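Local coordinates for protein drebrin (Homo sapiens, PDB 5Y1Z) that probably binds actin filaments through its N-terminal ADF-homology domain, at residues Glu25-Glu37 with Lys44-Leu56. Numbering follows the deposited sequence.
Sequences EESAADWALYTYE and KLAASGEGGLQEL
W31 and D30 both turn CG between their own backbone N and carbonyl carbon (chi1 65° and 59°), sending the indole and the carboxylate onto 44-56. The indole is laid flat against the partner strand: one face takes the backbone of S48 and G49, with G49 N 3.4 Å above the ring plane, while on the opposite face L56 CB makes a CH-pi contact. Having no side chain, G49 lets the ring lie close. At the indole edge W31 NE1 donates to E50 O at 3.0 Å, near the ring plane though above the carbonyl plane. D30 takes G52 N on the syn side of D30 OD1 (2.8 Å), tying down the turn that leads into helix 52-56. Farther along, L33 CD1 touches L56 CD1 at 4.0 Å, and Y34 reaches L45 on the other face of the sheet, its OH bonded to L15 O.

Strands 31-36 and 43-49 pair antiparallel, the ladder interrupted by two classic beta bulges. G49 O accepts from D30 N and W31 N, and L33 O from A46 N and A47 N. With helix 12-23 packed on the A32 and Y34 face, this is the edge hairpin of the ADF-homology fold, its central mixed sheet sandwiched between helices.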
loop_
_atom_site.group_PDB
_atom_site.type_symbol
_atom_site.label_atom_id
_atom_site.label_comp_id
_atom_site.label_asym_id
_atom_site.label_seq_id
_atom_site.Cartn_x
_atom_site.Cartn_y
_atom_site.Cartn_z
ATOM N N GLU A 25 18.013 24.012 7.878
ATOM C CA GLU A 25 18.607 25.183 7.244
ATOM C C GLU A 25 20.103 25.270 7.519
ATOM O O GLU A 25 20.859 25.733 6.659
ATOM C CB GLU A 25 17.909 26.457 7.722
ATOM N N GLU A 26 20.548 24.841 8.707
ATOM C CA GLU A 26 21.956 24.979 9.069
ATOM C C GLU A 26 22.856 23.976 8.345
ATOM O O GLU A 26 24.033 24.268 8.107
ATOM C CB GLU A 26 22.120 24.842 10.584
ATOM N N SER A 27 22.335 22.812 7.966
ATOM C CA SER A 27 23.157 21.797 7.314
ATOM C C SER A 27 23.445 22.174 5.867
ATOM O O SER A 27 22.564 22.660 5.157
ATOM C CB SER A 27 22.459 20.447 7.355
ATOM O OG SER A 27 21.937 20.191 8.643
ATOM N N ALA A 28 24.688 21.950 5.427
ATOM C CA ALA A 28 25.050 22.346 4.067
ATOM C C ALA A 28 24.332 21.490 3.032
ATOM O O ALA A 28 23.882 22.005 2.002
ATOM C CB ALA A 28 26.562 22.258 3.864
ATOM N N ALA A 29 24.206 20.191 3.295
ATOM C CA ALA A 29 23.584 19.290 2.338
ATOM C C ALA A 29 22.191 19.774 1.967
ATOM O O ALA A 29 21.392 20.149 2.829
ATOM C CB ALA A 29 23.500 17.878 2.909
ATOM N N ASP A 30 21.897 19.744 0.671
ATOM C CA ASP A 30 20.575 20.095 0.185
ATOM C C ASP A 30 20.027 19.032 -0.751
ATOM O O ASP A 30 18.996 19.271 -1.398
ATOM C CB ASP A 30 20.574 21.465 -0.514
ATOM C CG ASP A 30 21.522 21.540 -1.716
ATOM O OD1 ASP A 30 22.226 20.559 -2.025
ATOM O OD2 ASP A 30 21.563 22.614 -2.355
ATOM N N TRP A 31 20.663 17.863 -0.829
ATOM C CA TRP A 31 20.004 16.794 -1.557
ATOM C C TRP A 31 20.363 15.451 -0.949
ATOM O O TRP A 31 21.436 15.274 -0.361
ATOM C CB TRP A 31 20.347 16.803 -3.055
ATOM C CG TRP A 31 21.787 16.518 -3.386
ATOM C CD1 TRP A 31 22.765 17.436 -3.617
ATOM C CD2 TRP A 31 22.400 15.232 -3.545
ATOM N NE1 TRP A 31 23.960 16.806 -3.895
ATOM C CE2 TRP A 31 23.765 15.454 -3.860
ATOM C CE3 TRP A 31 21.935 13.916 -3.437
ATOM C CZ2 TRP A 31 24.666 14.412 -4.083
ATOM C CZ3 TRP A 31 22.833 12.872 -3.656
ATOM C CH2 TRP A 31 24.189 13.131 -3.979
ATOM N N ALA A 32 19.423 14.515 -1.089
ATOM C CA ALA A 32 19.603 13.121 -0.723
ATOM C C ALA A 32 19.037 12.262 -1.853
ATOM O O ALA A 32 18.121 12.671 -2.567
ATOM C CB ALA A 32 18.955 12.807 0.637
ATOM N N LEU A 33 19.649 11.101 -2.067
ATOM C CA LEU A 33 19.322 10.223 -3.181
ATOM C C LEU A 33 19.119 8.819 -2.632
ATOM O O LEU A 33 20.058 8.224 -2.068
ATOM C CB LEU A 33 20.445 10.238 -4.232
ATOM C CG LEU A 33 20.261 9.277 -5.390
ATOM C CD1 LEU A 33 19.034 9.709 -6.189
ATOM C CD2 LEU A 33 21.525 9.261 -6.236
ATOM N N TYR A 34 17.930 8.266 -2.865
ATOM C CA TYR A 34 17.547 6.925 -2.419
ATOM C C TYR A 34 17.259 5.991 -3.593
ATOM O O TYR A 34 16.987 6.429 -4.712
ATOM C CB TYR A 34 16.304 6.969 -1.514
ATOM C CG TYR A 34 16.337 8.019 -0.428
ATOM C CD1 TYR A 34 16.898 7.723 0.810
ATOM C CD2 TYR A 34 15.804 9.293 -0.623
ATOM C CE1 TYR A 34 16.939 8.643 1.822
ATOM C CE2 TYR A 34 15.843 10.238 0.405
ATOM C CZ TYR A 34 16.416 9.894 1.626
ATOM O OH TYR A 34 16.490 10.777 2.675
ATOM N N THR A 35 17.342 4.690 -3.332
ATOM C CA THR A 35 17.139 3.682 -4.371
ATOM C C THR A 35 16.771 2.365 -3.698
ATOM O O THR A 35 16.845 2.230 -2.472
ATOM C CB THR A 35 18.374 3.520 -5.269
ATOM O OG1 THR A 35 18.050 2.673 -6.383
ATOM C CG2 THR A 35 19.541 2.918 -4.489
ATOM N N TYR A 36 16.409 1.375 -4.509
ATOM C CA TYR A 36 16.072 0.082 -3.930
ATOM C C TYR A 36 17.309 -0.782 -3.710
ATOM O O TYR A 36 18.283 -0.718 -4.464
ATOM C CB TYR A 36 15.070 -0.668 -4.815
ATOM C CG TYR A 36 13.783 0.089 -5.052
ATOM C CD1 TYR A 36 13.666 1.003 -6.081
ATOM C CD2 TYR A 36 12.676 -0.109 -4.227
ATOM C CE1 TYR A 36 12.497 1.705 -6.282
ATOM C CE2 TYR A 36 11.492 0.592 -4.437
ATOM C CZ TYR A 36 11.422 1.498 -5.456
ATOM O OH TYR A 36 10.242 2.170 -5.647
ATOM N N GLU A 37 17.252 -1.599 -2.659
ATOM C CA GLU A 37 18.256 -2.633 -2.484
ATOM C C GLU A 37 17.995 -3.769 -3.458
ATOM O O GLU A 37 16.851 -4.053 -3.815
ATOM C CB GLU A 37 18.267 -3.158 -1.057
ATOM C CG GLU A 37 19.661 -3.524 -0.601
ATOM C CD GLU A 37 19.904 -3.201 0.855
ATOM O OE1 GLU A 37 18.999 -3.474 1.677
ATOM O OE2 GLU A 37 21.010 -2.705 1.177
ATOM N N LYS A 44 16.870 2.307 0.297
ATOM C CA LYS A 44 18.145 2.544 0.961
ATOM C C LYS A 44 18.700 3.892 0.507
ATOM O O LYS A 44 18.316 4.441 -0.533
ATOM C CB LYS A 44 19.130 1.384 0.707
ATOM C CG LYS A 44 19.764 1.365 -0.685
ATOM C CD LYS A 44 20.755 0.199 -0.850
ATOM C CE LYS A 44 22.169 0.633 -1.121
ATOM N NZ LYS A 44 22.811 -0.463 -1.905
ATOM N N LEU A 45 19.581 4.445 1.326
ATOM C CA LEU A 45 20.209 5.696 0.971
ATOM C C LEU A 45 21.355 5.394 0.016
ATOM O O LEU A 45 22.156 4.483 0.254
ATOM C CB LEU A 45 20.698 6.415 2.226
ATOM C CG LEU A 45 21.736 7.493 1.974
ATOM C CD1 LEU A 45 20.933 8.662 1.437
ATOM C CD2 LEU A 45 22.417 7.901 3.256
ATOM N N ALA A 46 21.377 6.093 -1.114
ATOM C CA ALA A 46 22.417 5.894 -2.110
ATOM C C ALA A 46 23.521 6.909 -1.962
ATOM O O ALA A 46 24.703 6.559 -2.021
ATOM C CB ALA A 46 21.843 6.001 -3.517
ATOM N N ALA A 47 23.141 8.166 -1.771
ATOM C CA ALA A 47 24.135 9.212 -1.610
ATOM C C ALA A 47 23.423 10.451 -1.085
ATOM O O ALA A 47 22.198 10.496 -0.996
ATOM C CB ALA A 47 24.857 9.490 -2.929
ATOM N N SER A 48 24.210 11.476 -0.783
ATOM C CA SER A 48 23.668 12.732 -0.299
ATOM C C SER A 48 24.782 13.764 -0.395
ATOM O O SER A 48 25.964 13.412 -0.444
ATOM C CB SER A 48 23.172 12.595 1.143
ATOM O OG SER A 48 24.247 12.225 1.999
ATOM N N GLY A 49 24.401 15.032 -0.472
ATOM C CA GLY A 49 25.427 16.041 -0.581
ATOM C C GLY A 49 24.863 17.432 -0.769
ATOM O O GLY A 49 23.665 17.695 -0.579
ATOM N N GLU A 50 25.775 18.318 -1.144
ATOM C CA GLU A 50 25.491 19.718 -1.386
ATOM C C GLU A 50 25.663 19.953 -2.877
ATOM O O GLU A 50 26.008 19.045 -3.632
ATOM C CB GLU A 50 26.386 20.645 -0.537
ATOM C CG GLU A 50 27.864 20.348 -0.546
ATOM C CD GLU A 50 28.658 21.144 0.520
ATOM O OE1 GLU A 50 28.680 20.741 1.719
ATOM O OE2 GLU A 50 29.287 22.170 0.155
ATOM N N GLY A 51 25.353 21.165 -3.307
ATOM C CA GLY A 51 25.365 21.497 -4.711
ATOM C C GLY A 51 24.035 21.412 -5.417
ATOM O O GLY A 51 24.008 21.557 -6.641
ATOM N N GLY A 52 22.946 21.121 -4.709
ATOM C CA GLY A 52 21.637 21.124 -5.344
ATOM C C GLY A 52 21.472 20.215 -6.561
ATOM O O GLY A 52 22.236 19.271 -6.810
ATOM N N LEU A 53 20.475 20.593 -7.370
ATOM C CA LEU A 53 20.059 19.788 -8.515
ATOM C C LEU A 53 21.220 19.515 -9.460
ATOM O O LEU A 53 21.299 18.440 -10.071
ATOM C CB LEU A 53 18.948 20.511 -9.255
ATOM C CG LEU A 53 17.587 20.509 -8.582
ATOM C CD1 LEU A 53 16.680 21.445 -9.358
ATOM C CD2 LEU A 53 17.032 19.085 -8.573
ATOM N N GLN A 54 22.125 20.485 -9.606
ATOM C CA GLN A 54 23.208 20.316 -10.564
ATOM C C GLN A 54 24.075 19.140 -10.168
ATOM O O GLN A 54 24.406 18.290 -10.997
ATOM C CB GLN A 54 24.034 21.591 -10.659
ATOM C CG GLN A 54 25.268 21.492 -11.538
ATOM C CD GLN A 54 26.355 22.461 -11.074
ATOM O OE1 GLN A 54 26.523 22.679 -9.863
ATOM N NE2 GLN A 54 27.074 23.065 -12.024
ATOM N N GLU A 55 24.422 19.063 -8.884
ATOM C CA GLU A 55 25.208 17.940 -8.403
ATOM C C GLU A 55 24.384 16.665 -8.398
ATOM O O GLU A 55 24.851 15.617 -8.852
ATOM C CB GLU A 55 25.740 18.246 -7.008
ATOM C CG GLU A 55 26.427 17.084 -6.317
ATOM C CD GLU A 55 27.765 16.721 -6.952
ATOM O OE1 GLU A 55 28.213 15.569 -6.769
ATOM O OE2 GLU A 55 28.378 17.590 -7.609
ATOM N N LEU A 56 23.142 16.740 -7.907
ATOM C CA LEU A 56 22.348 15.528 -7.762
ATOM C C LEU A 56 22.191 14.815 -9.103
ATOM O O LEU A 56 22.410 13.599 -9.193
ATOM C CB LEU A 56 20.993 15.862 -7.150
ATOM C CG LEU A 56 19.896 14.791 -7.313
ATOM C CD1 LEU A 56 20.180 13.526 -6.508
ATOM C CD2 LEU A 56 18.575 15.391 -6.920
#